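Long-range contacts in malate dehydrogenase (Entamoeba histolytica, PDB 3I0P), which probably catalyses the NAD-dependent interconversion of malate and oxaloacetate: residues 308-312 / 325-329; 170-174 / 304-309. All blocks are in the same frame, centred on the assembly; numbering follows the deposited sequence.

Contact 1: 308-312 / 325-329; sequences NRTLR and TAGEK. With NAD (nicotinamide-adenine-dinucleotide), chain B.
R312 and E328 form a salt bridge, with R312 NH2 2.6 Å from E328 OE1. R312 NH2 also makes a weak hydrogen bond to T325 OG1 at 2.7 Å. NH1 of the same guanidinium pairs with E174. R312 closes helix 297-312 with chi1 to chi3 of m, t, m. E328 is extended (t, t), and its OE1 also accepts from T325 N at 2.9 Å. T325 to E328 form a type II turn, with E328 N to T325 O at 3.0 Å. G327, at phi/psi 91/-1, is the N-cap of helix 328-340. Nearest CA atoms are N308 and T325, 6.4 Å apart. A water donates to A326 O at 3.0 Å, accepts a weak hydrogen bond from N308 ND2 at 2.9 Å and lies 2.8 Å from T325 OG1. N308 ND2 also donates to E174 OE1. T325 CG2 packs 3.3 Å from N308 OD1 and 4.4 Å from L311 CD1. A326, G327 and K329 line the NAD pocket. The charge pairing joins helix 297-312 to a turn whose G327 N donates to NAD O2B (2.7 Å), on the adenosine ribose.

Contact 2: 170-174 / 304-309; sequences IPSDE and VGDINR
This is a buried loop-to-helix contact. The turn that follows strand 166-170 lies against helix 297-312, on the way to strand 178-182 at one end of the mixed sheet. S172 forms an ST turn: its OG, with chi1 t, accepts from E174 N at 3.3 Å. I170 is still extended. P171 and S172 continue with phi/psi of -54/144 and -136/161, and D173 bends the chain at -96/6. The register pairs S172 with V304 and D173 with G305, with CA atoms 5.7 and 5.6 Å apart. Residues 304-309 are regular helix. The apolar contact is I170 CG2 on V304 CG2 at 3.8 Å. V304 CG1 also comes within 3.7 Å of the backbone at P171 O. I256 and C260 of the second subunit pack on I170 and V304. As modelled, D173 OD1 is 3.4 Å from G305 CA, where a CB would probably be too close. R309 joins a salt-bridge network. Its NH1 is 2.7 Å from D306 OD1, and its NH2 meets D173 OD1 at 2.4 Å, too short to be accurate. The CA-to-CB bond of E174 points toward the helix, with rotamer m, t. Its OE2 is bound by R312, one turn beyond N308. Its OE1 accepts from N308 ND2 at 3.1 Å, with an N-H...O angle of 143°.

Both contacts use helix 297-312. Their segments share N308 and R309, but only N308 takes part in both; R309 acts in contact 2. Their centres are about 8 Å apart. Contact 2 holds the middle of the helix against the loop after strand 166-170. Contact 1 holds its last turn against the turn leading into helix 328-340. Both are largely buried, and both also touch the second subunit. Contact 2 mixes apolar packing at its strand end with charge pairs among partly exposed side chains. Contact 1 is mainly polar, includes a water and reaches NAD directly. The two meet where R312 NH1 and E174 OE2 form a salt bridge. R312 therefore joins acids from both contacts, E174 and E328.

Contact 1: 308-312 / 325-329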
loop_
_atom_site.group_PDB
_atom_site.type_symbol
_atom_site.label_atom_id
_atom_site.label_comp_id
_atom_site.label_asym_id
_atom_site.label_seq_id
_atom_site.Cartn_x
_atom_site.Cartn_y
_atom_site.Cartn_z
ATOM N N ASN A 308 -0.826 8.524 16.362
ATOM C CA ASN A 308 -1.291 9.803 15.824
ATOM C C ASN A 308 -0.856 11.000 16.660
ATOM O O ASN A 308 -0.351 12.000 16.121
ATOM C CB ASN A 308 -2.817 9.800 15.676
ATOM C CG ASN A 308 -3.294 8.962 14.498
ATOM O OD1 ASN A 308 -2.522 8.648 13.599
ATOM N ND2 ASN A 308 -4.571 8.610 14.493
ATOM N N ARG A 309 -1.037 10.894 17.976
ATOM C CA ARG A 309 -0.677 11.985 18.878
ATOM C C ARG A 309 0.818 12.267 18.876
ATOM O O ARG A 309 1.230 13.429 18.880
ATOM C CB ARG A 309 -1.173 11.719 20.283
ATOM C CG ARG A 309 -2.666 11.885 20.392
ATOM C CD ARG A 309 -3.157 11.555 21.774
ATOM N NE ARG A 309 -4.356 10.740 21.687
ATOM C CZ ARG A 309 -4.401 9.452 22.001
ATOM N NH1 ARG A 309 -3.320 8.830 22.441
ATOM N NH2 ARG A 309 -5.534 8.787 21.887
ATOM N N THR A 310 1.617 11.200 18.849
ATOM C CA THR A 310 3.068 11.313 18.762
ATOM C C THR A 310 3.456 11.997 17.467
ATOM O O THR A 310 4.281 12.908 17.468
ATOM C CB THR A 310 3.745 9.935 18.851
ATOM O OG1 THR A 310 3.380 9.319 20.084
ATOM C CG2 THR A 310 5.269 10.056 18.783
ATOM N N LEU A 311 2.847 11.551 16.373
ATOM C CA LEU A 311 3.141 12.091 15.047
ATOM C C LEU A 311 2.887 13.600 14.986
ATOM O O LEU A 311 3.766 14.363 14.568
ATOM C CB LEU A 311 2.348 11.347 13.961
ATOM C CG LEU A 311 2.802 9.930 13.560
ATOM C CD1 LEU A 311 1.779 9.300 12.622
ATOM C CD2 LEU A 311 4.197 9.920 12.923
ATOM N N ARG A 312 1.702 14.017 15.439
ATOM C CA ARG A 312 1.312 15.435 15.438
ATOM C C ARG A 312 2.158 16.315 16.366
ATOM O O ARG A 312 2.291 17.522 16.127
ATOM C CB ARG A 312 -0.174 15.584 15.771
ATOM C CG ARG A 312 -1.078 15.128 14.650
ATOM C CD ARG A 312 -2.507 15.456 14.941
ATOM N NE ARG A 312 -3.174 14.392 15.679
ATOM C CZ ARG A 312 -4.051 13.548 15.149
ATOM N NH1 ARG A 312 -4.618 12.627 15.899
ATOM N NH2 ARG A 312 -4.372 13.624 13.871
ATOM N N THR A 325 -3.063 13.516 10.282
ATOM C CA THR A 325 -3.034 12.081 10.066
ATOM C C THR A 325 -4.202 11.682 9.144
ATOM O O THR A 325 -5.149 12.458 8.946
ATOM C CB THR A 325 -3.069 11.284 11.391
ATOM O OG1 THR A 325 -4.292 11.552 12.070
ATOM C CG2 THR A 325 -1.900 11.659 12.296
ATOM N N ALA A 326 -4.120 10.482 8.571
ATOM C CA ALA A 326 -5.122 9.994 7.636
ATOM C C ALA A 326 -6.529 10.211 8.175
ATOM O O ALA A 326 -6.867 9.736 9.262
ATOM C CB ALA A 326 -4.886 8.528 7.335
ATOM N N GLY A 327 -7.334 10.952 7.423
ATOM C CA GLY A 327 -8.740 11.140 7.761
ATOM C C GLY A 327 -9.075 12.336 8.637
ATOM O O GLY A 327 -10.245 12.562 8.942
ATOM N N GLU A 328 -8.055 13.097 9.037
ATOM C CA GLU A 328 -8.228 14.259 9.929
ATOM C C GLU A 328 -8.878 15.415 9.178
ATOM O O GLU A 328 -9.899 15.948 9.619
ATOM C CB GLU A 328 -6.881 14.690 10.536
ATOM C CG GLU A 328 -6.961 15.734 11.634
ATOM C CD GLU A 328 -5.630 15.925 12.370
ATOM O OE1 GLU A 328 -4.609 15.367 11.891
ATOM O OE2 GLU A 328 -5.603 16.621 13.430
ATOM N N LYS A 329 -8.271 15.783 8.046
ATOM C CA LYS A 329 -8.818 16.767 7.118
ATOM C C LYS A 329 -10.271 16.466 6.724
ATOM O O LYS A 329 -11.080 17.390 6.566
ATOM C CB LYS A 329 -7.924 16.885 5.870
ATOM C CG LYS A 329 -6.910 18.009 5.956
ATOM C CD LYS A 329 -5.588 17.666 5.301
ATOM C CE LYS A 329 -5.466 18.202 3.889
ATOM N NZ LYS A 329 -4.045 18.550 3.620
HETATM P PA NAD B . -5.625 12.975 -1.832
HETATM O O1A NAD B . -6.679 14.038 -1.638
HETATM O O2A NAD B . -4.347 13.354 -2.508
HETATM O O5B NAD B . -5.307 12.386 -0.370
HETATM C C5B NAD B . -6.385 11.972 0.488
HETATM C C4B NAD B . -5.900 11.128 1.674
HETATM O O4B NAD B . -4.657 11.610 2.203
HETATM C C3B NAD B . -6.864 11.163 2.842
HETATM O O3B NAD B . -6.773 9.911 3.542
HETATM C C2B NAD B . -6.338 12.286 3.710
HETATM O O2B NAD B . -6.710 12.113 5.078
HETATM C C1B NAD B . -4.842 12.130 3.529
HETATM N N9A NAD B . -4.054 13.386 3.696
HETATM C C8A NAD B . -4.132 14.498 2.949
HETATM N N7A NAD B . -3.226 15.386 3.412
HETATM C C5A NAD B . -2.571 14.818 4.451
HETATM C C6A NAD B . -1.550 15.230 5.313
HETATM N N6A NAD B . -0.995 16.462 5.205
HETATM N N1A NAD B . -1.112 14.393 6.284
HETATM C C2A NAD B . -1.643 13.171 6.424
HETATM N N3A NAD B . -2.618 12.749 5.608
HETATM C C4A NAD B . -3.099 13.553 4.619
HETATM O O3 NAD B . -6.255 11.659 -2.552
HETATM P PN NAD B . -6.771 11.488 -4.087
HETATM O O1N NAD B . -5.857 10.490 -4.756
HETATM O O2N NAD B . -7.022 12.837 -4.714
HETATM O O5D NAD B . -8.203 10.788 -3.922
HETATM C C5D NAD B . -9.366 11.555 -3.595
HETATM C C4D NAD B . -10.615 10.678 -3.656
HETATM O O4D NAD B . -10.828 10.201 -4.987
HETATM C C3D NAD B . -10.498 9.444 -2.771
HETATM O O3D NAD B . -11.623 9.432 -1.881
HETATM C C2D NAD B . -10.484 8.254 -3.730
HETATM O O2D NAD B . -11.165 7.073 -3.270
HETATM C C1D NAD B . -11.207 8.821 -4.931
HETATM N N1N NAD B . -10.886 8.095 -6.158
HETATM C C2N NAD B . -11.793 7.210 -6.631
HETATM C C3N NAD B . -11.531 6.493 -7.802
HETATM C C7N NAD B . -12.525 5.504 -8.342
HETATM O O7N NAD B . -12.258 4.900 -9.373
HETATM N N7N NAD B . -13.670 5.307 -7.692
HETATM C C4N NAD B . -10.324 6.704 -8.473
HETATM C C5N NAD B . -9.400 7.619 -7.956
HETATM C C6N NAD B . -9.711 8.310 -6.786
HETATM O O HOH W 1 -5.979 9.279 12.049
#

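Contact 2: 170-174 / 304-309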
loop_
_atom_site.group_PDB
_atom_site.type_symbol
_atom_site.label_atom_id
_atom_site.label_comp_id
_atom_site.label_asym_id
_atom_site.label_seq_id
_atom_site.Cartn_x
_atom_site.Cartn_y
_atom_site.Cartn_z
ATOM N N ILE A 170 -8.869 2.254 9.864
ATOM C CA ILE A 170 -8.394 1.635 11.097
ATOM C C ILE A 170 -9.040 2.301 12.310
ATOM O O ILE A 170 -8.995 3.535 12.440
ATOM C CB ILE A 170 -6.842 1.710 11.206
ATOM C CG1 ILE A 170 -6.186 0.841 10.121
ATOM C CG2 ILE A 170 -6.369 1.316 12.619
ATOM C CD1 ILE A 170 -4.741 1.146 9.853
ATOM N N PRO A 171 -9.647 1.495 13.206
ATOM C CA PRO A 171 -10.260 2.052 14.417
ATOM C C PRO A 171 -9.280 2.912 15.228
ATOM O O PRO A 171 -8.080 2.604 15.300
ATOM C CB PRO A 171 -10.673 0.807 15.202
ATOM C CG PRO A 171 -10.875 -0.232 14.175
ATOM C CD PRO A 171 -9.848 0.037 13.113
ATOM N N SER A 172 -9.802 3.985 15.817
ATOM C CA SER A 172 -8.997 4.971 16.531
ATOM C C SER A 172 -9.709 5.333 17.837
ATOM O O SER A 172 -10.918 5.091 17.969
ATOM C CB SER A 172 -8.837 6.212 15.661
ATOM O OG SER A 172 -8.034 7.191 16.290
ATOM N N ASP A 173 -8.981 5.899 18.805
ATOM C CA ASP A 173 -9.630 6.331 20.049
ATOM C C ASP A 173 -9.959 7.807 19.980
ATOM O O ASP A 173 -10.397 8.404 20.960
ATOM C CB ASP A 173 -8.809 5.980 21.305
ATOM C CG ASP A 173 -7.608 6.896 21.526
ATOM O OD1 ASP A 173 -7.188 7.628 20.598
ATOM O OD2 ASP A 173 -7.055 6.877 22.649
ATOM N N GLU A 174 -9.735 8.385 18.806
ATOM C CA GLU A 174 -10.074 9.765 18.540
ATOM C C GLU A 174 -11.507 9.861 17.998
ATOM O O GLU A 174 -12.213 8.851 17.927
ATOM C CB GLU A 174 -9.065 10.349 17.560
ATOM C CG GLU A 174 -7.635 10.118 17.985
ATOM C CD GLU A 174 -6.645 10.808 17.084
ATOM O OE1 GLU A 174 -6.570 10.444 15.888
ATOM O OE2 GLU A 174 -5.928 11.714 17.578
ATOM N N VAL A 304 -3.303 3.229 18.462
ATOM C CA VAL A 304 -3.410 3.992 17.210
ATOM C C VAL A 304 -3.419 5.499 17.482
ATOM O O VAL A 304 -2.670 6.268 16.853
ATOM C CB VAL A 304 -4.665 3.560 16.395
ATOM C CG1 VAL A 304 -4.992 4.557 15.282
ATOM C CG2 VAL A 304 -4.482 2.150 15.831
ATOM N N GLY A 305 -4.252 5.911 18.438
ATOM C CA GLY A 305 -4.279 7.296 18.905
ATOM C C GLY A 305 -2.916 7.775 19.372
ATOM O O GLY A 305 -2.473 8.856 18.984
ATOM N N ASP A 306 -2.251 6.971 20.202
ATOM C CA ASP A 306 -0.900 7.286 20.647
ATOM C C ASP A 306 0.057 7.523 19.476
ATOM O O ASP A 306 0.890 8.438 19.537
ATOM C CB ASP A 306 -0.344 6.179 21.548
ATOM C CG ASP A 306 -0.865 6.252 22.972
ATOM O OD1 ASP A 306 -1.340 7.331 23.391
ATOM O OD2 ASP A 306 -0.786 5.219 23.675
ATOM N N ILE A 307 -0.051 6.704 18.426
ATOM C CA ILE A 307 0.771 6.891 17.223
ATOM C C ILE A 307 0.461 8.252 16.584
ATOM O O ILE A 307 1.371 9.045 16.338
ATOM C CB ILE A 307 0.650 5.681 16.221
ATOM C CG1 ILE A 307 1.521 4.506 16.690
ATOM C CG2 ILE A 307 1.037 6.069 14.788
ATOM C CD1 ILE A 307 1.007 3.136 16.271
ATOM N N ASN A 308 -0.826 8.524 16.362
ATOM C CA ASN A 308 -1.291 9.803 15.824
ATOM C C ASN A 308 -0.856 11.000 16.660
ATOM O O ASN A 308 -0.351 12.000 16.121
ATOM C CB ASN A 308 -2.817 9.800 15.676
ATOM C CG ASN A 308 -3.294 8.962 14.498
ATOM O OD1 ASN A 308 -2.522 8.648 13.599
ATOM N ND2 ASN A 308 -4.571 8.610 14.493
ATOM N N ARG A 309 -1.037 10.894 17.976
ATOM C CA ARG A 309 -0.677 11.985 18.878
ATOM C C ARG A 309 0.818 12.267 18.876
ATOM O O ARG A 309 1.230 13.429 18.880
ATOM C CB ARG A 309 -1.173 11.719 20.283
ATOM C CG ARG A 309 -2.666 11.885 20.392
ATOM C CD ARG A 309 -3.157 11.555 21.774
ATOM N NE ARG A 309 -4.356 10.740 21.687
ATOM C CZ ARG A 309 -4.401 9.452 22.001
ATOM N NH1 ARG A 309 -3.320 8.830 22.441
ATOM N NH2 ARG A 309 -5.534 8.787 21.887
#